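PDB 5T12: phosphoenolpyruvate--protein phosphotransferase from Escherichia coli, which probably transfers the phosphoryl group of phosphoenolpyruvate to the carrier protein NPr in the nitrogen-metabolic phosphotransferase system, this chain holding its EIN domain. Local coordinates for residues L5-V11 against D218-G222; E88-E92 against T105-F110; Q134-F138 against T164-P170. The protein carries 1 engineered substitution. All coordinates share one frame; numbering follows the deposited sequence.

The three contacts of this EIN domain are spread from the sheet-containing part to the helical part. Contact 1 joins segments 207 residues apart, and both of the others lie inside the loop it closes; contact 2 closes before contact 3 opens. Contact 1 belongs to the sheet-containing part and contact 2 to the helical part, their centres about 39 Å apart on opposite sides of the centre of the chain. Contact 3, near that centre, ties helix 126-140 to the short helix 163-166 and its exit, and touches contact 2 through I107 and L136. The phosphotransfer module is thus closed by segments from early and late in the chain, with contact 3 near its middle.

Contact 1: L5-V11 against D218-G222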
loop_
_atom_site.group_PDB
_atom_site.type_symbol
_atom_site.label_atom_id
_atom_site.label_comp_id
_atom_site.label_asym_id
_atom_site.label_seq_id
_atom_site.Cartn_x
_atom_site.Cartn_y
_atom_site.Cartn_z
ATOM N N LEU A 5 10.233 -17.375 -2.458
ATOM C CA LEU A 5 10.455 -17.218 -1.023
ATOM C C LEU A 5 9.152 -16.892 -0.306
ATOM O O LEU A 5 8.496 -15.896 -0.653
ATOM C CB LEU A 5 11.477 -16.111 -0.768
ATOM C CG LEU A 5 12.332 -16.134 0.505
ATOM C CD1 LEU A 5 13.468 -15.129 0.385
ATOM C CD2 LEU A 5 11.514 -15.856 1.761
ATOM N N PRO A 6 8.764 -17.675 0.690
ATOM C CA PRO A 6 7.554 -17.381 1.477
ATOM C C PRO A 6 7.795 -16.230 2.437
ATOM O O PRO A 6 8.550 -16.353 3.411
ATOM C CB PRO A 6 7.289 -18.702 2.213
ATOM C CG PRO A 6 8.639 -19.328 2.344
ATOM C CD PRO A 6 9.405 -18.937 1.111
ATOM N N ALA A 7 7.152 -15.093 2.171
ATOM C CA ALA A 7 7.290 -13.909 3.009
ATOM C C ALA A 7 6.131 -13.718 3.975
ATOM O O ALA A 7 6.333 -13.171 5.065
ATOM C CB ALA A 7 7.427 -12.655 2.140
ATOM N N ALA A 8 4.923 -14.147 3.605
ATOM C CA ALA A 8 3.760 -14.039 4.466
ATOM C C ALA A 8 2.835 -15.206 4.160
ATOM O O ALA A 8 2.583 -15.492 2.980
ATOM C CB ALA A 8 3.020 -12.714 4.272
ATOM N N PRO A 9 2.317 -15.886 5.179
ATOM C CA PRO A 9 1.534 -17.101 4.934
ATOM C C PRO A 9 0.186 -16.793 4.305
ATOM O O PRO A 9 -0.302 -15.661 4.312
ATOM C CB PRO A 9 1.368 -17.701 6.334
ATOM C CG PRO A 9 1.434 -16.519 7.248
ATOM C CD PRO A 9 2.415 -15.567 6.615
ATOM N N GLY A 10 -0.420 -17.840 3.752
ATOM C CA GLY A 10 -1.728 -17.753 3.140
ATOM C C GLY A 10 -1.739 -18.301 1.734
ATOM O O GLY A 10 -0.696 -18.612 1.138
ATOM N N VAL A 11 -2.947 -18.438 1.197
ATOM C CA VAL A 11 -3.182 -18.869 -0.174
ATOM C C VAL A 11 -4.202 -17.926 -0.798
ATOM O O VAL A 11 -5.156 -17.504 -0.134
ATOM C CB VAL A 11 -3.676 -20.332 -0.249
ATOM C CG1 VAL A 11 -3.858 -20.770 -1.696
ATOM C CG2 VAL A 11 -2.713 -21.265 0.470
ATOM N N ASP A 218 1.071 -18.937 -3.173
ATOM C CA ASP A 218 1.113 -19.842 -2.026
ATOM C C ASP A 218 2.216 -19.350 -1.094
ATOM O O ASP A 218 3.403 -19.578 -1.347
ATOM C CB ASP A 218 1.349 -21.283 -2.478
ATOM C CG ASP A 218 1.520 -22.245 -1.315
ATOM O OD1 ASP A 218 1.072 -21.924 -0.193
ATOM O OD2 ASP A 218 2.097 -23.331 -1.529
ATOM N N GLY A 219 1.816 -18.670 -0.018
ATOM C CA GLY A 219 2.753 -18.135 0.949
ATOM C C GLY A 219 3.215 -19.099 2.015
ATOM O O GLY A 219 4.129 -18.772 2.777
ATOM N N TYR A 220 2.601 -20.282 2.101
ATOM C CA TYR A 220 3.067 -21.286 3.051
ATOM C C TYR A 220 4.317 -21.994 2.544
ATOM O O TYR A 220 5.238 -22.268 3.322
ATOM C CB TYR A 220 1.967 -22.314 3.329
ATOM C CG TYR A 220 0.727 -21.771 4.007
ATOM C CD1 TYR A 220 0.776 -21.284 5.306
ATOM C CD2 TYR A 220 -0.500 -21.777 3.358
ATOM C CE1 TYR A 220 -0.357 -20.800 5.932
ATOM C CE2 TYR A 220 -1.639 -21.297 3.975
ATOM C CZ TYR A 220 -1.562 -20.809 5.262
ATOM O OH TYR A 220 -2.694 -20.329 5.880
ATOM N N ARG A 221 4.365 -22.297 1.247
ATOM C CA ARG A 221 5.446 -23.075 0.661
ATOM C C ARG A 221 6.312 -22.270 -0.298
ATOM O O ARG A 221 7.318 -22.793 -0.792
ATOM C CB ARG A 221 4.873 -24.301 -0.063
ATOM C CG ARG A 221 3.978 -25.161 0.816
ATOM C CD ARG A 221 3.263 -26.236 0.016
ATOM N NE ARG A 221 2.342 -27.005 0.848
ATOM C CZ ARG A 221 1.532 -27.955 0.391
ATOM N NH1 ARG A 221 0.728 -28.601 1.225
ATOM N NH2 ARG A 221 1.522 -28.259 -0.900
ATOM N N GLY A 222 5.959 -21.017 -0.572
ATOM C CA GLY A 222 6.724 -20.204 -1.496
ATOM C C GLY A 222 6.559 -20.642 -2.937
ATOM O O GLY A 222 7.543 -20.796 -3.666
#
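The hairpin connection between strands 214-218 and 223-226 receives the chain as it leaves the edge strand 5-8 and crosses to strand 11-18, so that P6, P9, G10 and V11 wrap around residues D218-G222. Its one backbone hydrogen bond between the segments runs from G219 N to G10 O, 2.8 Å. Just beyond, V11 and D218 form an antiparallel non-hydrogen-bonded pair. A second carbonyl, A8 O, takes a CA-H...O contact from G219 CA at 3.3 Å. The ring of P6 comes close as well, P6 CB lying 3.2 Å from G219 O.

The Y220 side chain starts away from the opposite segment, yet its ring comes back over the turn at P9-G10. G10 N sits 3.5 Å above the ring plane, over its centre, and G10 CA makes an off-centre CH-pi contact, 4.1 Å from the centroid. P9 CB touches CE1 of Y220 at 3.6 Å, while V11 CG2 reaches CE2 of Y220 at the ring edge, 3.7 Å away. In V11, CG1 takes the place anti to the backbone N (chi1 -178°); CG2, anti to the carbonyl carbon, is thereby put at this edge. Within the hairpin, D218 OD1 accepts from Y220 N in an Asx turn, met from above the carboxylate plane, and D218 OD2 lies close to the like-charged E223 OE1.

On the far side, strand 5-8 makes a classic beta bulge against T199, where A7 and A8 both face that residue. The chemistry implies a junction that depends on bare backbone: a side chain on G219 would clash with A8 O and one on G222 with P6 CD, so their absence lets the two main chains come this close, with Y220 covering G10.

Contact 2: E88-E92 against T105-F110; sequences ELFAE and TVIEKF
E88 OE2 is approached by two groups of helix 99-115: K109 NZ, 3.5 Å away, in a salt bridge whose hydrogen bond is weak, and CZ of the F110 ring, which meets the oxygen edge-on at 3.5 Å. The carboxylate and ring planes stand 59° apart. E88 gets there by bending at chi2 (-67°), and K109 folds at its last two torsions to bring its ammonium group across at about a right angle to the glutamate chain.

Next to this pair lies a mainly apolar patch. V106 CG2 touches both E88 O and L89 CD2, each at 3.6 Å. L89 and V106 cross nearly perpendicularly, and L89 also packs on L43 and L47 of helix 36-61, which carries the core onward. One turn further along helix 83-94, E92 meets the methyl CG2 of T105, the residue before V106, with E92 CD 3.7 Å from that methyl, while T105 OG1 is hydrogen-bonded to W101 O. E92 OE2 itself has a long, weak ion pair with K95.

With an alanine here in place of E92, the T105 methyl would probably lose the group lying over it and K95 its distant counter-charge.

The segment axes pass 10.3 Å apart at 124° between their directions, a steeply inclined crossing of two successive helices. This helix pair is part of the all-helical subdomain of EIN domains, which in the sugar-transport relative docks the phosphocarrier and probably does so for NPr here.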
loop_
_atom_site.group_PDB
_atom_site.type_symbol
_atom_site.label_atom_id
_atom_site.label_comp_id
_atom_site.label_asym_id
_atom_site.label_seq_id
_atom_site.Cartn_x
_atom_site.Cartn_y
_atom_site.Cartn_z
ATOM N N GLU A 88 -1.126 23.175 9.189
ATOM C CA GLU A 88 -0.134 23.201 8.118
ATOM C C GLU A 88 -0.794 23.010 6.759
ATOM O O GLU A 88 -0.392 23.634 5.770
ATOM C CB GLU A 88 0.925 22.122 8.348
ATOM C CG GLU A 88 1.834 22.349 9.548
ATOM C CD GLU A 88 2.742 23.553 9.384
ATOM O OE1 GLU A 88 2.277 24.689 9.614
ATOM O OE2 GLU A 88 3.922 23.365 9.021
ATOM N N LEU A 89 -1.813 22.151 6.695
ATOM C CA LEU A 89 -2.512 21.903 5.439
ATOM C C LEU A 89 -3.439 23.057 5.076
ATOM O O LEU A 89 -3.583 23.391 3.895
ATOM C CB LEU A 89 -3.295 20.593 5.530
ATOM C CG LEU A 89 -2.465 19.326 5.753
ATOM C CD1 LEU A 89 -3.345 18.182 6.227
ATOM C CD2 LEU A 89 -1.730 18.938 4.481
ATOM N N PHE A 90 -4.076 23.678 6.073
ATOM C CA PHE A 90 -4.949 24.813 5.789
ATOM C C PHE A 90 -4.157 26.036 5.350
ATOM O O PHE A 90 -4.677 26.873 4.603
ATOM C CB PHE A 90 -5.803 25.150 7.013
ATOM C CG PHE A 90 -7.013 24.274 7.172
ATOM C CD1 PHE A 90 -7.167 23.128 6.407
ATOM C CD2 PHE A 90 -8.008 24.607 8.077
ATOM C CE1 PHE A 90 -8.282 22.324 6.551
ATOM C CE2 PHE A 90 -9.129 23.809 8.222
ATOM C CZ PHE A 90 -9.265 22.666 7.459
ATOM N N ALA A 91 -2.907 26.158 5.805
ATOM C CA ALA A 91 -2.069 27.276 5.385
ATOM C C ALA A 91 -1.783 27.231 3.892
ATOM O O ALA A 91 -1.636 28.280 3.255
ATOM C CB ALA A 91 -0.762 27.278 6.177
ATOM N N GLU A 92 -1.700 26.031 3.315
ATOM C CA GLU A 92 -1.513 25.912 1.873
ATOM C C GLU A 92 -2.810 26.153 1.112
ATOM O O GLU A 92 -2.771 26.616 -0.033
ATOM C CB GLU A 92 -0.939 24.537 1.526
ATOM C CG GLU A 92 0.501 24.340 1.977
ATOM C CD GLU A 92 1.469 25.261 1.257
ATOM O OE1 GLU A 92 1.227 25.570 0.072
ATOM O OE2 GLU A 92 2.468 25.682 1.878
ATOM N N THR A 105 2.629 19.192 -0.631
ATOM C CA THR A 105 3.547 20.211 -0.133
ATOM C C THR A 105 3.973 19.918 1.301
ATOM O O THR A 105 5.167 19.944 1.621
ATOM C CB THR A 105 2.896 21.592 -0.226
ATOM O OG1 THR A 105 2.543 21.867 -1.587
ATOM C CG2 THR A 105 3.852 22.666 0.272
ATOM N N VAL A 106 3.010 19.627 2.177
ATOM C CA VAL A 106 3.322 19.436 3.591
ATOM C C VAL A 106 4.140 18.166 3.797
ATOM O O VAL A 106 5.150 18.171 4.509
ATOM C CB VAL A 106 2.029 19.418 4.426
ATOM C CG1 VAL A 106 2.322 18.966 5.848
ATOM C CG2 VAL A 106 1.383 20.794 4.425
ATOM N N ILE A 107 3.721 17.062 3.175
ATOM C CA ILE A 107 4.371 15.775 3.419
ATOM C C ILE A 107 5.816 15.804 2.934
ATOM O O ILE A 107 6.734 15.373 3.642
ATOM C CB ILE A 107 3.571 14.632 2.766
ATOM C CG1 ILE A 107 2.531 14.071 3.744
ATOM C CG2 ILE A 107 4.496 13.515 2.302
ATOM C CD1 ILE A 107 1.376 15.004 4.040
ATOM N N GLU A 108 6.042 16.326 1.726
ATOM C CA GLU A 108 7.399 16.358 1.185
ATOM C C GLU A 108 8.287 17.315 1.971
ATOM O O GLU A 108 9.483 17.053 2.148
ATOM C CB GLU A 108 7.371 16.741 -0.294
ATOM C CG GLU A 108 6.696 15.707 -1.181
ATOM C CD GLU A 108 6.953 15.936 -2.658
ATOM O OE1 GLU A 108 6.511 15.097 -3.472
ATOM O OE2 GLU A 108 7.597 16.946 -3.005
ATOM N N LYS A 109 7.720 18.424 2.452
ATOM C CA LYS A 109 8.494 19.360 3.262
ATOM C C LYS A 109 8.989 18.701 4.543
ATOM O O LYS A 109 10.144 18.892 4.942
ATOM C CB LYS A 109 7.652 20.596 3.583
ATOM C CG LYS A 109 8.261 21.516 4.632
ATOM C CD LYS A 109 7.668 22.916 4.553
ATOM C CE LYS A 109 7.100 23.368 5.891
ATOM N NZ LYS A 109 5.881 22.602 6.270
ATOM N N PHE A 110 8.134 17.914 5.198
ATOM C CA PHE A 110 8.532 17.271 6.443
ATOM C C PHE A 110 9.330 15.996 6.204
ATOM O O PHE A 110 10.206 15.662 7.011
ATOM C CB PHE A 110 7.303 16.979 7.302
ATOM C CG PHE A 110 6.752 18.192 7.995
ATOM C CD1 PHE A 110 7.434 18.762 9.058
ATOM C CD2 PHE A 110 5.560 18.765 7.585
ATOM C CE1 PHE A 110 6.938 19.880 9.700
ATOM C CE2 PHE A 110 5.057 19.885 8.225
ATOM C CZ PHE A 110 5.748 20.442 9.284
#

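Contact 3: Q134-F138 against T164-P170; sequences QRLLF and TTLAELP
From CB to amide, Q134 reaches across to the chain that leaves helix 163-166, bending at chi2 (-91°). Its CB touches the methyl CB of A167 at 3.7 Å; CG then passes T164, 4.2 Å from T164 CB; CD lies 3.8 Å from E168 OE2; and at the tip NE2 donates to two acceptors. T164 O is 2.9 Å from Q134 NE2, along a fairly straight N-H (164°), and E168 OE2 is 2.6 Å from the same nitrogen, on a more bent path. Both acceptors lie in the plane of the amide, whereas each is met from above its own carbonyl or carboxylate plane. The amide is thus held flat from its nitrogen end, while its oxygen OE1 accepts from M25 N, so this buried group is satisfied at both ends. E168 CG sits between its backbone N and carbonyl carbon (chi1 46°), and from there the extended chain carries OE2 to the amide.

R135 works on the other side of A167. Its NH1 donates to A167 O and to L169 O, each 3.1 Å from NH1 and close to the guanidinium plane, and NH2 forms a salt bridge with E53. These partners fix the rotation of the flat group, and the charge would probably polarise the carbonyls of A167 and L169. F138 CD2 lies 3.5 Å above the guanidinium plane of R135, over its centre, and CZ of F138 approaches P170, 4.0 Å from P170 CB.

A type I beta turn from L166 to L169 places A167 O and L169 O where NH1 of R135 meets both. Helix 126-140 lies against helices 36-61 and 99-115 through L136 and L137, and so this contact anchors the short helix 163-166, which follows strand 154-158, to the helical bundle.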
loop_
_atom_site.group_PDB
_atom_site.type_symbol
_atom_site.label_atom_id
_atom_site.label_comp_id
_atom_site.label_asym_id
_atom_site.label_seq_id
_atom_site.Cartn_x
_atom_site.Cartn_y
_atom_site.Cartn_z
ATOM N N GLN A 134 0.738 9.306 0.819
ATOM C CA GLN A 134 0.110 8.446 -0.181
ATOM C C GLN A 134 -1.274 8.003 0.269
ATOM O O GLN A 134 -2.216 7.967 -0.534
ATOM C CB GLN A 134 0.996 7.230 -0.453
ATOM C CG GLN A 134 2.241 7.528 -1.270
ATOM C CD GLN A 134 2.012 7.359 -2.757
ATOM O OE1 GLN A 134 1.880 8.336 -3.493
ATOM N NE2 GLN A 134 1.966 6.111 -3.209
ATOM N N ARG A 135 -1.421 7.668 1.553
ATOM C CA ARG A 135 -2.719 7.238 2.061
ATOM C C ARG A 135 -3.703 8.400 2.112
ATOM O O ARG A 135 -4.902 8.216 1.871
ATOM C CB ARG A 135 -2.557 6.608 3.443
ATOM C CG ARG A 135 -3.709 5.707 3.851
ATOM C CD ARG A 135 -3.846 4.542 2.887
ATOM N NE ARG A 135 -5.043 3.748 3.144
ATOM C CZ ARG A 135 -5.470 2.765 2.357
ATOM N NH1 ARG A 135 -4.798 2.453 1.257
ATOM N NH2 ARG A 135 -6.571 2.096 2.667
ATOM N N LEU A 136 -3.216 9.602 2.427
ATOM C CA LEU A 136 -4.071 10.786 2.399
ATOM C C LEU A 136 -4.628 11.021 1.001
ATOM O O LEU A 136 -5.822 11.295 0.830
ATOM C CB LEU A 136 -3.289 12.007 2.885
ATOM C CG LEU A 136 -3.612 12.531 4.286
ATOM C CD1 LEU A 136 -3.740 11.383 5.270
ATOM C CD2 LEU A 136 -2.548 13.516 4.747
ATOM N N LEU A 137 -3.771 10.915 -0.019
ATOM C CA LEU A 137 -4.231 11.048 -1.397
ATOM C C LEU A 137 -5.177 9.918 -1.782
ATOM O O LEU A 137 -6.054 10.106 -2.634
ATOM C CB LEU A 137 -3.034 11.084 -2.347
ATOM C CG LEU A 137 -2.047 12.240 -2.175
ATOM C CD1 LEU A 137 -0.878 12.092 -3.137
ATOM C CD2 LEU A 137 -2.750 13.570 -2.381
ATOM N N PHE A 138 -5.016 8.745 -1.166
ATOM C CA PHE A 138 -5.890 7.617 -1.471
ATOM C C PHE A 138 -7.339 7.925 -1.115
ATOM O O PHE A 138 -8.258 7.576 -1.864
ATOM C CB PHE A 138 -5.408 6.369 -0.728
ATOM C CG PHE A 138 -6.252 5.153 -0.973
ATOM C CD1 PHE A 138 -6.087 4.404 -2.125
ATOM C CD2 PHE A 138 -7.203 4.751 -0.049
ATOM C CE1 PHE A 138 -6.856 3.282 -2.358
ATOM C CE2 PHE A 138 -7.979 3.627 -0.276
ATOM C CZ PHE A 138 -7.805 2.891 -1.433
ATOM N N THR A 164 5.004 2.823 0.524
ATOM C CA THR A 164 4.298 3.773 -0.329
ATOM C C THR A 164 3.461 3.064 -1.387
ATOM O O THR A 164 2.418 3.585 -1.799
ATOM C CB THR A 164 5.292 4.724 -0.996
ATOM O OG1 THR A 164 6.214 3.972 -1.794
ATOM C CG2 THR A 164 6.063 5.504 0.056
ATOM N N THR A 165 3.898 1.886 -1.838
ATOM C CA THR A 165 3.127 1.141 -2.828
ATOM C C THR A 165 1.845 0.587 -2.221
ATOM O O THR A 165 0.765 0.699 -2.813
ATOM C CB THR A 165 3.972 0.010 -3.414
ATOM O OG1 THR A 165 5.176 0.547 -3.974
ATOM C CG2 THR A 165 3.197 -0.724 -4.500
ATOM N N LEU A 166 1.944 -0.017 -1.034
ATOM C CA LEU A 166 0.763 -0.581 -0.391
ATOM C C LEU A 166 -0.225 0.502 0.022
ATOM O O LEU A 166 -1.425 0.229 0.149
ATOM C CB LEU A 166 1.178 -1.415 0.821
ATOM C CG LEU A 166 2.037 -2.652 0.547
ATOM C CD1 LEU A 166 2.655 -3.182 1.834
ATOM C CD2 LEU A 166 1.213 -3.734 -0.133
ATOM N N ALA A 167 0.253 1.731 0.229
ATOM C CA ALA A 167 -0.602 2.813 0.699
ATOM C C ALA A 167 -1.559 3.327 -0.368
ATOM O O ALA A 167 -2.518 4.025 -0.024
ATOM C CB ALA A 167 0.258 3.964 1.226
ATOM N N GLU A 168 -1.330 3.010 -1.642
ATOM C CA GLU A 168 -2.234 3.401 -2.717
ATOM C C GLU A 168 -3.013 2.209 -3.266
ATOM O O GLU A 168 -3.363 2.180 -4.449
ATOM C CB GLU A 168 -1.471 4.109 -3.838
ATOM C CG GLU A 168 -0.176 3.431 -4.270
ATOM C CD GLU A 168 0.526 4.180 -5.391
ATOM O OE1 GLU A 168 -0.131 4.480 -6.410
ATOM O OE2 GLU A 168 1.731 4.478 -5.251
ATOM N N LEU A 169 -3.300 1.224 -2.416
ATOM C CA LEU A 169 -4.047 0.039 -2.804
ATOM C C LEU A 169 -5.223 -0.176 -1.863
ATOM O O LEU A 169 -5.101 0.046 -0.652
ATOM C CB LEU A 169 -3.152 -1.210 -2.793
ATOM C CG LEU A 169 -1.969 -1.224 -3.761
ATOM C CD1 LEU A 169 -1.159 -2.498 -3.586
ATOM C CD2 LEU A 169 -2.448 -1.084 -5.197
ATOM N N PRO A 170 -6.374 -0.598 -2.388
ATOM C CA PRO A 170 -7.502 -0.955 -1.515
ATOM C C PRO A 170 -7.302 -2.346 -0.925
ATOM O O PRO A 170 -6.947 -3.289 -1.635
ATOM C CB PRO A 170 -8.707 -0.913 -2.460
ATOM C CG PRO A 170 -8.129 -1.233 -3.802
ATOM C CD PRO A 170 -6.734 -0.657 -3.815
#